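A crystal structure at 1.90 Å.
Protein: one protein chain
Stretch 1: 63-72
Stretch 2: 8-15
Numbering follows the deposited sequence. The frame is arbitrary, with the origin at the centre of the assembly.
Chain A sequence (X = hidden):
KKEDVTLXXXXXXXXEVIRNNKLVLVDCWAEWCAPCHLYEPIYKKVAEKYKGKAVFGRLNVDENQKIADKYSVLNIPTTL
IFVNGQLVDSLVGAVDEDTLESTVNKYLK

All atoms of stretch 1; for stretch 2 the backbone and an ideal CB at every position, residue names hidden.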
# COMPACT_ATOMS: atom_id res chain seq x y z
N GLU A 63 -12.29 -6.35 5.10
CA GLU A 63 -13.33 -6.17 4.07
C GLU A 63 -12.87 -6.66 2.69
O GLU A 63 -13.64 -6.61 1.73
CB GLU A 63 -13.75 -4.70 3.96
CG GLU A 63 -12.98 -3.75 4.83
CD GLU A 63 -13.63 -2.37 4.87
OE1 GLU A 63 -14.85 -2.30 5.11
OE2 GLU A 63 -12.90 -1.37 4.69
N ASN A 64 -11.64 -7.14 2.60
CA ASN A 64 -11.08 -7.63 1.34
C ASN A 64 -10.31 -8.93 1.55
O ASN A 64 -9.16 -9.05 1.14
CB ASN A 64 -10.13 -6.57 0.75
CG ASN A 64 -10.85 -5.29 0.39
OD1 ASN A 64 -11.59 -5.24 -0.59
ND2 ASN A 64 -10.64 -4.25 1.19
N GLN A 65 -10.96 -9.90 2.20
CA GLN A 65 -10.30 -11.16 2.49
C GLN A 65 -9.73 -11.88 1.28
O GLN A 65 -8.60 -12.36 1.31
CB GLN A 65 -11.26 -12.07 3.26
CG GLN A 65 -11.60 -11.53 4.64
CD GLN A 65 -12.55 -12.43 5.42
OE1 GLN A 65 -13.71 -12.61 5.05
NE2 GLN A 65 -12.05 -12.99 6.52
N LYS A 66 -10.50 -11.93 0.20
CA LYS A 66 -10.01 -12.61 -0.99
C LYS A 66 -8.74 -11.98 -1.56
O LYS A 66 -7.84 -12.69 -1.99
CB LYS A 66 -11.11 -12.65 -2.05
CG LYS A 66 -12.29 -13.52 -1.65
CD LYS A 66 -12.96 -14.11 -2.88
CE LYS A 66 -13.93 -15.23 -2.50
NZ LYS A 66 -14.47 -15.92 -3.70
N ILE A 67 -8.67 -10.66 -1.57
CA ILE A 67 -7.46 -10.02 -2.10
C ILE A 67 -6.28 -10.29 -1.18
O ILE A 67 -5.19 -10.62 -1.63
CB ILE A 67 -7.67 -8.50 -2.27
CG1 ILE A 67 -8.70 -8.25 -3.38
CG2 ILE A 67 -6.32 -7.82 -2.58
CD1 ILE A 67 -9.06 -6.76 -3.59
N ALA A 68 -6.50 -10.15 0.13
CA ALA A 68 -5.44 -10.39 1.10
C ALA A 68 -4.93 -11.81 0.90
O ALA A 68 -3.72 -12.04 0.88
CB ALA A 68 -5.97 -10.20 2.53
N ASP A 69 -5.85 -12.76 0.73
CA ASP A 69 -5.48 -14.16 0.53
C ASP A 69 -4.71 -14.33 -0.77
O ASP A 69 -3.69 -15.01 -0.81
CB ASP A 69 -6.73 -15.06 0.51
CG ASP A 69 -7.40 -15.17 1.87
OD1 ASP A 69 -6.70 -15.06 2.90
OD2 ASP A 69 -8.64 -15.37 1.91
N LYS A 70 -5.20 -13.71 -1.84
CA LYS A 70 -4.53 -13.81 -3.13
C LYS A 70 -3.04 -13.50 -3.02
O LYS A 70 -2.22 -14.19 -3.62
CB LYS A 70 -5.19 -12.86 -4.14
CG LYS A 70 -4.58 -12.92 -5.53
CD LYS A 70 -5.42 -12.19 -6.59
CE LYS A 70 -4.70 -12.21 -7.94
NZ LYS A 70 -5.44 -11.51 -9.03
N TYR A 71 -2.69 -12.46 -2.26
CA TYR A 71 -1.28 -12.09 -2.12
C TYR A 71 -0.65 -12.57 -0.82
O TYR A 71 0.35 -12.02 -0.37
CB TYR A 71 -1.12 -10.57 -2.26
CG TYR A 71 -1.51 -10.08 -3.63
CD1 TYR A 71 -2.79 -9.57 -3.88
CD2 TYR A 71 -0.62 -10.18 -4.71
CE1 TYR A 71 -3.18 -9.18 -5.15
CE2 TYR A 71 -1.01 -9.79 -6.00
CZ TYR A 71 -2.28 -9.30 -6.21
OH TYR A 71 -2.68 -8.91 -7.47
N SER A 72 -1.24 -13.61 -0.24
CA SER A 72 -0.78 -14.22 1.00
C SER A 72 -0.43 -13.25 2.14
O SER A 72 0.60 -13.39 2.80
CB SER A 72 0.42 -15.13 0.71
OG SER A 72 1.46 -14.41 0.07
N UNK A 8 -8.64 4.33 -1.12
CA UNK A 8 -9.25 3.09 -0.67
C UNK A 8 -9.39 2.12 -1.86
O UNK A 8 -9.90 2.47 -2.92
CB UNK A 8 -10.61 3.36 -0.03
N UNK A 9 -8.93 0.90 -1.67
CA UNK A 9 -9.01 -0.12 -2.70
C UNK A 9 -9.89 -1.27 -2.25
O UNK A 9 -9.85 -1.66 -1.08
CB UNK A 9 -7.61 -0.63 -3.06
N UNK A 10 -10.68 -1.79 -3.19
CA UNK A 10 -11.52 -2.97 -2.95
C UNK A 10 -11.47 -3.77 -4.25
O UNK A 10 -10.78 -3.38 -5.20
CB UNK A 10 -12.95 -2.60 -2.56
N UNK A 11 -12.20 -4.87 -4.30
CA UNK A 11 -12.24 -5.68 -5.51
C UNK A 11 -12.79 -4.85 -6.66
O UNK A 11 -12.53 -5.15 -7.82
CB UNK A 11 -13.09 -6.94 -5.30
N UNK A 12 -13.53 -3.80 -6.34
CA UNK A 12 -14.11 -2.96 -7.37
C UNK A 12 -13.08 -2.18 -8.20
O UNK A 12 -13.26 -2.01 -9.40
CB UNK A 12 -15.09 -1.98 -6.72
N UNK A 13 -11.99 -1.73 -7.58
CA UNK A 13 -10.99 -0.96 -8.35
C UNK A 13 -9.55 -1.44 -8.25
O UNK A 13 -8.65 -0.86 -8.88
CB UNK A 13 -11.03 0.50 -7.90
N UNK A 14 -9.32 -2.51 -7.50
CA UNK A 14 -7.95 -3.00 -7.31
C UNK A 14 -7.16 -3.21 -8.60
O UNK A 14 -6.08 -2.63 -8.78
CB UNK A 14 -7.99 -4.32 -6.54
N UNK A 15 -7.69 -4.06 -9.48
CA UNK A 15 -6.99 -4.36 -10.71
C UNK A 15 -6.79 -3.18 -11.65
O UNK A 15 -5.67 -2.97 -12.12
CB UNK A 15 -7.75 -5.46 -11.45

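Position 8 has an extended backbone and an ideal CB with nothing of stretch 1 within 5.5 Å, so this contact sets no rule; a beta-branched residue suits the phi/psi as well as many others. It is Val8, whose carbonyl O accepts a bond from the side chain at 13.

Position 9 is also extended, its CB pointing sideways. Here the backbone matters more than the side chain: its O lies 3.5 Å from Asn64 ND2, without a direct hydrogen bond. The residue is Leu9. A water takes up the polar link, donating to Leu9 O at 2.9 Å and accepting a weak bond from Asn64 ND2 at 3.3 Å.

Position 10 comes nearest to the other backbone, its CA 6.3 Å from that of Asn64. The ideal CB sits 3.6 Å from Asn64 OD1 and points sideways, so a side chain here passes beside Asn64 rather than into it. The turn that follows leaves the backbone N of 12 for a short acceptor; Ser, Thr or Asp would suit. It is Thr10, and its OG1 accepts from the backbone N of 12 at 3.0 Å.

Position 11 also points sideways, with its CB 4.4 Å from Ile67 CD1. A long side chain could reach the helix start, where free amides make an acid plausible; Gln or a long apolar chain would also do. Glu11 bends back until OE2 is 3.3 Å from Lys66 CB, a contact with the lysine's CB, not its charge. A water bonds weakly to both Glu11 OE2 (2.6 Å) and Ile67 N (3.5 Å). Another joins Glu11 N (3.1 Å) to Asn64 OD1 (2.5 Å).

Position 12 looks into space free of stretch 1, where a polar residue is easy to place: Glu12.

Position 13 precedes a helix and is out of reach. Asn, Asp or Ser would be usual. Asn13 makes no capping bond; instead its OD1 accepts from Thr10 N at 3.0 Å and its ND2 donates to Val8 O at 3.3 Å, bracing the loop.

Position 14 points toward stretch 1, its CB 4.0 Å from Ile67 CD1, with Tyr71 beyond. Leu, Met or an aromatic would suit. Phe14 lays one ring face under Ile67 CG2, 4.2 Å from the ring centroid, while its CE2 meets Tyr71 CE1 at 3.7 Å, the two rings oblique at 41°.

Position 15 points sideways, its ideal CB 6.9 Å from Lys70 NZ and 7.3 Å from Tyr71 OH, within water-bridge range; a polar or acidic residue fits. Asp15 reaches both through one water, which donates to its OD1 at 2.7 Å, accepts from Lys70 NZ at 2.6 Å and lies 2.9 Å from Tyr71 OH.

Stretch 2, residues 8-15: VLTEENFD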
# COMPACT_ATOMS: atom_id res chain seq x y z
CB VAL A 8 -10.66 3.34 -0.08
CG1 VAL A 8 -11.34 2.01 0.24
CG2 VAL A 8 -10.56 4.20 1.19
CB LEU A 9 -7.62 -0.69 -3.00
CG LEU A 9 -6.59 0.24 -3.66
CD1 LEU A 9 -5.22 -0.42 -3.74
CD2 LEU A 9 -7.11 0.60 -5.04
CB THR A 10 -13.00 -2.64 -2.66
OG1 THR A 10 -13.60 -2.12 -3.85
CG2 THR A 10 -13.12 -1.63 -1.52
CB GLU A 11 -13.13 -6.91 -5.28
CG GLU A 11 -12.41 -8.24 -5.43
CD GLU A 11 -12.92 -9.28 -4.43
OE1 GLU A 11 -14.15 -9.35 -4.22
OE2 GLU A 11 -12.08 -10.02 -3.87
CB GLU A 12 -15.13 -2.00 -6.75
CG GLU A 12 -16.16 -1.44 -7.72
CD GLU A 12 -15.59 -0.38 -8.65
OE1 GLU A 12 -14.87 0.50 -8.14
OE2 GLU A 12 -15.88 -0.43 -9.87
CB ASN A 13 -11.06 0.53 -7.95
CG ASN A 13 -10.69 0.76 -6.49
OD1 ASN A 13 -10.73 -0.16 -5.67
ND2 ASN A 13 -10.36 2.02 -6.15
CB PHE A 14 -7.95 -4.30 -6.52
CG PHE A 14 -6.58 -4.72 -6.05
CD1 PHE A 14 -6.07 -4.23 -4.85
CD2 PHE A 14 -5.81 -5.61 -6.80
CE1 PHE A 14 -4.82 -4.63 -4.40
CE2 PHE A 14 -4.56 -6.01 -6.35
CZ PHE A 14 -4.06 -5.52 -5.14
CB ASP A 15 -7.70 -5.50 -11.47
CG ASP A 15 -7.53 -6.84 -10.79
OD1 ASP A 15 -6.67 -6.94 -9.89
OD2 ASP A 15 -8.24 -7.80 -11.16
O HOH W 1 -10.04 -1.05 1.72
O HOH W 2 -13.04 -6.70 -2.00
O HOH W 3 -11.64 -8.85 -1.58
O HOH W 4 -5.43 -8.94 -8.49
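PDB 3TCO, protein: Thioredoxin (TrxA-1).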